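PDB 6BQ6: thermospermine synthase from Medicago truncatula, which probably transfers an aminopropyl group from decarboxylated S-adenosylmethionine to spermidine, giving thermospermine and methylthioadenosine in plant polyamine biosynthesis. Local coordinates for residues 218-221 / 227-230; 115-120 / 145-150. All coordinates share one frame; numbering follows the deposited sequence.

Interaction 1 of 2, residues 218-221 / 227-230; sequences AGPA and TEVF
A water bridges Pro220 and Val229: it donates to Pro220 O at 2.7 Å and accepts from Val229 N at 2.9 Å. No direct hydrogen bond spans the two segments, so this bridge is their polar link, and the rest is packing, most of it on Phe230 and Val229. With CG anti to the backbone N (chi1 -179°), the Phe230 ring reaches back over the end of the strand. Ala221 CB sits over one face in a CH-pi contact, 3.9 Å from the ring centroid and only 7° off the normal. Ala218 O lies in the ring plane at the edge, and Ala218 CB meets Phe230 CD1 at 3.7 Å. Topologically this is the turn of a Rossmann-like domain in which strand 212-220 passes through a short loop into helix 230-238, with Val229 at the N-cap position. Pro246 of strand 243-251 and Leu309 of helix 303-311 also pack on Phe230. With an alanine here, Ala221 CB would probably lose its aromatic face and a gap would open toward Leu309. Val229 CG2 comes to 3.8 Å from Gly219 CA; a CB on Gly219, whose positive phi itself favours glycine, would collide with that methyl. The exposed Glu228 reaches Pro220, its OE1 3.8 Å from Pro220 CG, the two side chains crossing at about a right angle, while the Pro220 side chain is about 6 Å from the bound thermospermine.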
loop_
_atom_site.group_PDB
_atom_site.type_symbol
_atom_site.label_atom_id
_atom_site.label_comp_id
_atom_site.label_asym_id
_atom_site.label_seq_id
_atom_site.Cartn_x
_atom_site.Cartn_y
_atom_site.Cartn_z
ATOM N N ALA B 218 26.331 10.732 -5.006
ATOM C CA ALA B 218 26.539 10.823 -3.552
ATOM C C ALA B 218 25.244 10.738 -2.736
ATOM O O ALA B 218 25.188 11.235 -1.617
ATOM C CB ALA B 218 27.338 12.052 -3.259
ATOM N N GLY B 219 24.259 10.039 -3.269
ATOM C CA GLY B 219 23.075 9.688 -2.582
ATOM C C GLY B 219 22.086 10.785 -2.407
ATOM O O GLY B 219 22.207 11.859 -3.005
ATOM N N PRO B 220 21.123 10.531 -1.537
ATOM C CA PRO B 220 20.161 11.566 -1.236
ATOM C C PRO B 220 20.819 12.828 -0.726
ATOM O O PRO B 220 21.766 12.800 0.058
ATOM C CB PRO B 220 19.280 10.923 -0.171
ATOM C CG PRO B 220 19.415 9.456 -0.367
ATOM C CD PRO B 220 20.853 9.303 -0.757
ATOM N N ALA B 221 20.274 13.963 -1.114
ATOM C CA ALA B 221 20.828 15.257 -0.686
ATOM C C ALA B 221 19.744 16.234 -0.180
ATOM O O ALA B 221 19.888 17.450 -0.246
ATOM C CB ALA B 221 21.685 15.852 -1.747
ATOM N N THR B 227 22.277 13.562 5.356
ATOM C CA THR B 227 23.225 13.059 6.341
ATOM C C THR B 227 23.519 11.565 6.235
ATOM O O THR B 227 24.482 11.092 6.858
ATOM C CB THR B 227 22.732 13.308 7.770
ATOM O OG1 THR B 227 21.489 12.660 7.939
ATOM C CG2 THR B 227 22.596 14.740 8.064
ATOM N N GLU B 228 22.717 10.791 5.519
ATOM C CA GLU B 228 22.946 9.331 5.477
ATOM C C GLU B 228 24.239 9.033 4.747
ATOM O O GLU B 228 25.020 8.234 5.199
ATOM C CB GLU B 228 21.862 8.548 4.728
ATOM C CG GLU B 228 20.383 8.785 4.992
ATOM C CD GLU B 228 19.599 8.384 3.734
ATOM O OE1 GLU B 228 18.717 9.191 3.314
ATOM O OE2 GLU B 228 19.951 7.283 3.126
ATOM N N VAL B 229 24.428 9.611 3.573
ATOM C CA VAL B 229 25.697 9.379 2.844
ATOM C C VAL B 229 26.323 10.588 2.171
ATOM O O VAL B 229 27.526 10.673 2.092
ATOM C CB VAL B 229 25.660 8.222 1.867
ATOM C CG1 VAL B 229 25.156 6.919 2.515
ATOM C CG2 VAL B 229 24.891 8.572 0.618
ATOM N N PHE B 230 25.525 11.541 1.718
ATOM C CA PHE B 230 26.062 12.703 0.976
ATOM C C PHE B 230 27.105 13.444 1.780
ATOM O O PHE B 230 28.220 13.695 1.302
ATOM C CB PHE B 230 24.890 13.622 0.607
ATOM C CG PHE B 230 25.236 14.861 -0.179
ATOM C CD1 PHE B 230 25.683 14.795 -1.487
ATOM C CD2 PHE B 230 25.010 16.121 0.339
ATOM C CE1 PHE B 230 25.934 15.943 -2.228
ATOM C CE2 PHE B 230 25.227 17.271 -0.419
ATOM C CZ PHE B 230 25.676 17.186 -1.720
HETATM O O HOH W 1 22.504 11.029 1.936
#

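Interaction 2 of 2, residues 115-120 / 145-150; sequences TARELL and LVVNKE
The Arg117 guanidinium meets Asn148 OD1 at its edge, its plane turned 28° from that of the Asn148 amide, and holds Glu118 OE2 in plane at another part of the edge. Val147 approaches NH1 obliquely, its CG1 methyl 3.8 Å from Arg117 NH1. The hydrogen bond across the contact runs from Arg117 NH1 to Asn148 OD1 at 2.8 Å, with an N-H...O angle of 148°. It arrives in the carbonyl plane on a lone pair, although the oxygen is tilted 20° out of the guanidinium plane. The first two torsions of Arg117 are extended, with CG anti to the backbone N, and bring Arg117 CD alongside Asn148 OD1 at 3.2 Å; the bend at chi3 then turns the guanidinium so that NH1 can reach the same oxygen. On the Glu118 side the grip is side-on, since Arg117 NE and Arg117 NH2 each donate to Glu118 OE2 at 3.0 Å, both on the anti side of that one oxygen.

These residues join helix 114-120, which follows the glycine-rich loop after strand 104-107 of the Rossmann-like sheet, to the turn that leads from helix 135-144 into helix 149-153. Asn148 occupies the N-cap position of the latter helix, yet its side chain makes no capping bond. Its ND2 is instead bonded to Glu112 O and Ser114 OG, so the amide ties the turn to that loop as well as to the helix.

Arg117 NH2 also forms a salt bridge with Glu84. With two carboxylates and a neutral amide oxygen distributed over its three nitrogens, the guanidinium is restrained from turning, and its positive charge is probably offset by Glu118 and Glu84, the former shared with Arg121.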
loop_
_atom_site.group_PDB
_atom_site.type_symbol
_atom_site.label_atom_id
_atom_site.label_comp_id
_atom_site.label_asym_id
_atom_site.label_seq_id
_atom_site.Cartn_x
_atom_site.Cartn_y
_atom_site.Cartn_z
ATOM N N THR B 115 25.183 7.013 -18.509
ATOM C CA THR B 115 26.371 7.742 -18.197
ATOM C C THR B 115 27.289 7.788 -19.398
ATOM O O THR B 115 27.771 8.842 -19.741
ATOM C CB THR B 115 27.028 7.104 -16.981
ATOM O OG1 THR B 115 26.108 7.230 -15.891
ATOM C CG2 THR B 115 28.306 7.767 -16.621
ATOM N N ALA B 116 27.507 6.631 -20.005
ATOM C CA ALA B 116 28.293 6.540 -21.211
ATOM C C ALA B 116 27.702 7.465 -22.300
ATOM O O ALA B 116 28.433 8.192 -22.949
ATOM C CB ALA B 116 28.342 5.114 -21.715
ATOM N N ARG B 117 26.388 7.403 -22.471
ATOM C CA ARG B 117 25.708 8.228 -23.484
ATOM C C ARG B 117 26.063 9.711 -23.303
ATOM O O ARG B 117 26.438 10.416 -24.260
ATOM C CB ARG B 117 24.195 8.046 -23.372
ATOM C CG ARG B 117 23.425 8.909 -24.337
ATOM C CD ARG B 117 21.986 8.907 -23.948
ATOM N NE ARG B 117 21.729 9.690 -22.749
ATOM C CZ ARG B 117 20.945 9.329 -21.737
ATOM N NH1 ARG B 117 20.380 8.126 -21.683
ATOM N NH2 ARG B 117 20.721 10.207 -20.733
ATOM N N GLU B 118 25.925 10.213 -22.062
ATOM C CA GLU B 118 26.241 11.617 -21.844
ATOM C C GLU B 118 27.724 11.959 -22.066
ATOM O O GLU B 118 28.055 13.001 -22.577
ATOM C CB GLU B 118 25.781 12.070 -20.456
ATOM C CG GLU B 118 24.277 12.037 -20.273
ATOM C CD GLU B 118 23.523 12.912 -21.294
ATOM O OE1 GLU B 118 23.925 14.039 -21.595
ATOM O OE2 GLU B 118 22.476 12.448 -21.804
ATOM N N LEU B 119 28.629 11.096 -21.597
ATOM C CA LEU B 119 30.054 11.260 -21.853
ATOM C C LEU B 119 30.384 11.333 -23.340
ATOM O O LEU B 119 31.169 12.170 -23.747
ATOM C CB LEU B 119 30.851 10.119 -21.263
ATOM C CG LEU B 119 30.940 10.135 -19.721
ATOM C CD1 LEU B 119 31.223 8.765 -19.127
ATOM C CD2 LEU B 119 31.931 11.162 -19.238
ATOM N N LEU B 120 29.735 10.487 -24.113
ATOM C CA LEU B 120 29.999 10.416 -25.574
ATOM C C LEU B 120 29.457 11.609 -26.366
ATOM O O LEU B 120 29.785 11.790 -27.524
ATOM C CB LEU B 120 29.427 9.106 -26.119
ATOM C CG LEU B 120 30.227 7.879 -25.605
ATOM C CD1 LEU B 120 29.397 6.631 -25.825
ATOM C CD2 LEU B 120 31.593 7.660 -26.252
ATOM N N LEU B 145 17.148 -0.586 -23.218
ATOM C CA LEU B 145 17.131 0.857 -23.107
ATOM C C LEU B 145 17.525 1.457 -24.438
ATOM O O LEU B 145 18.681 1.792 -24.680
ATOM C CB LEU B 145 17.984 1.368 -21.942
ATOM C CG LEU B 145 17.666 0.835 -20.547
ATOM C CD1 LEU B 145 18.450 1.588 -19.466
ATOM C CD2 LEU B 145 16.187 0.875 -20.233
ATOM N N VAL B 146 16.532 1.680 -25.298
ATOM C CA VAL B 146 16.855 2.046 -26.663
ATOM C C VAL B 146 17.451 3.461 -26.743
ATOM O O VAL B 146 18.258 3.729 -27.612
ATOM C CB VAL B 146 15.684 1.818 -27.642
ATOM C CG1 VAL B 146 16.149 2.124 -29.073
ATOM C CG2 VAL B 146 15.215 0.361 -27.572
ATOM N N VAL B 147 17.194 4.312 -25.747
ATOM C CA VAL B 147 17.844 5.613 -25.671
ATOM C C VAL B 147 19.385 5.519 -25.741
ATOM O O VAL B 147 20.031 6.432 -26.260
ATOM C CB VAL B 147 17.357 6.427 -24.430
ATOM C CG1 VAL B 147 17.766 5.773 -23.092
ATOM C CG2 VAL B 147 17.842 7.849 -24.495
ATOM N N ASN B 148 19.954 4.405 -25.269
ATOM C CA ASN B 148 21.389 4.206 -25.211
ATOM C C ASN B 148 21.970 3.326 -26.299
ATOM O O ASN B 148 23.159 3.002 -26.260
ATOM C CB ASN B 148 21.744 3.689 -23.813
ATOM C CG ASN B 148 21.347 4.683 -22.740
ATOM O OD1 ASN B 148 21.353 5.904 -22.987
ATOM N ND2 ASN B 148 21.018 4.194 -21.557
ATOM N N LYS B 149 21.180 3.005 -27.316
ATOM C CA LYS B 149 21.683 2.075 -28.361
ATOM C C LYS B 149 22.886 2.634 -29.129
ATOM O O LYS B 149 23.859 1.895 -29.321
ATOM C CB LYS B 149 20.550 1.649 -29.308
ATOM C CG LYS B 149 20.854 0.354 -30.071
ATOM C CD LYS B 149 19.897 0.131 -31.225
ATOM C CE LYS B 149 20.393 -0.914 -32.210
ATOM N NZ LYS B 149 19.290 -1.734 -32.775
ATOM N N GLU B 150 22.799 3.905 -29.533
ATOM C CA GLU B 150 23.915 4.633 -30.133
ATOM C C GLU B 150 25.162 4.534 -29.248
ATOM O O GLU B 150 26.205 4.038 -29.683
ATOM C CB GLU B 150 23.516 6.100 -30.397
ATOM C CG GLU B 150 24.669 6.993 -30.827
ATOM C CD GLU B 150 24.293 8.430 -31.206
ATOM O OE1 GLU B 150 23.462 9.106 -30.530
ATOM O OE2 GLU B 150 24.884 8.906 -32.197
#

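Both contacts belong to the Rossmann-like catalytic domain, on opposite sides of the chain's centre: their centres are 26 Å apart, and the nearest atoms, about 11 Å apart, do not touch. Interaction 2 comes first along the chain and joins helix 114-120, after strand 104-107, to the turn before helix 149-153. Interaction 1 joins the end of strand 212-220 to the start of the helix that follows it; strand 175-181 runs between the two strands in the mixed sheet. That middle strand carries Asp181, the predicted proton acceptor, whose side chain is about 10 Å from Gly219 and about 9 Å from the Asn148 side chain. Neither contact touches the ligand: the Pro220 and Asn148 side chains lie about 6 and 11 Å from it.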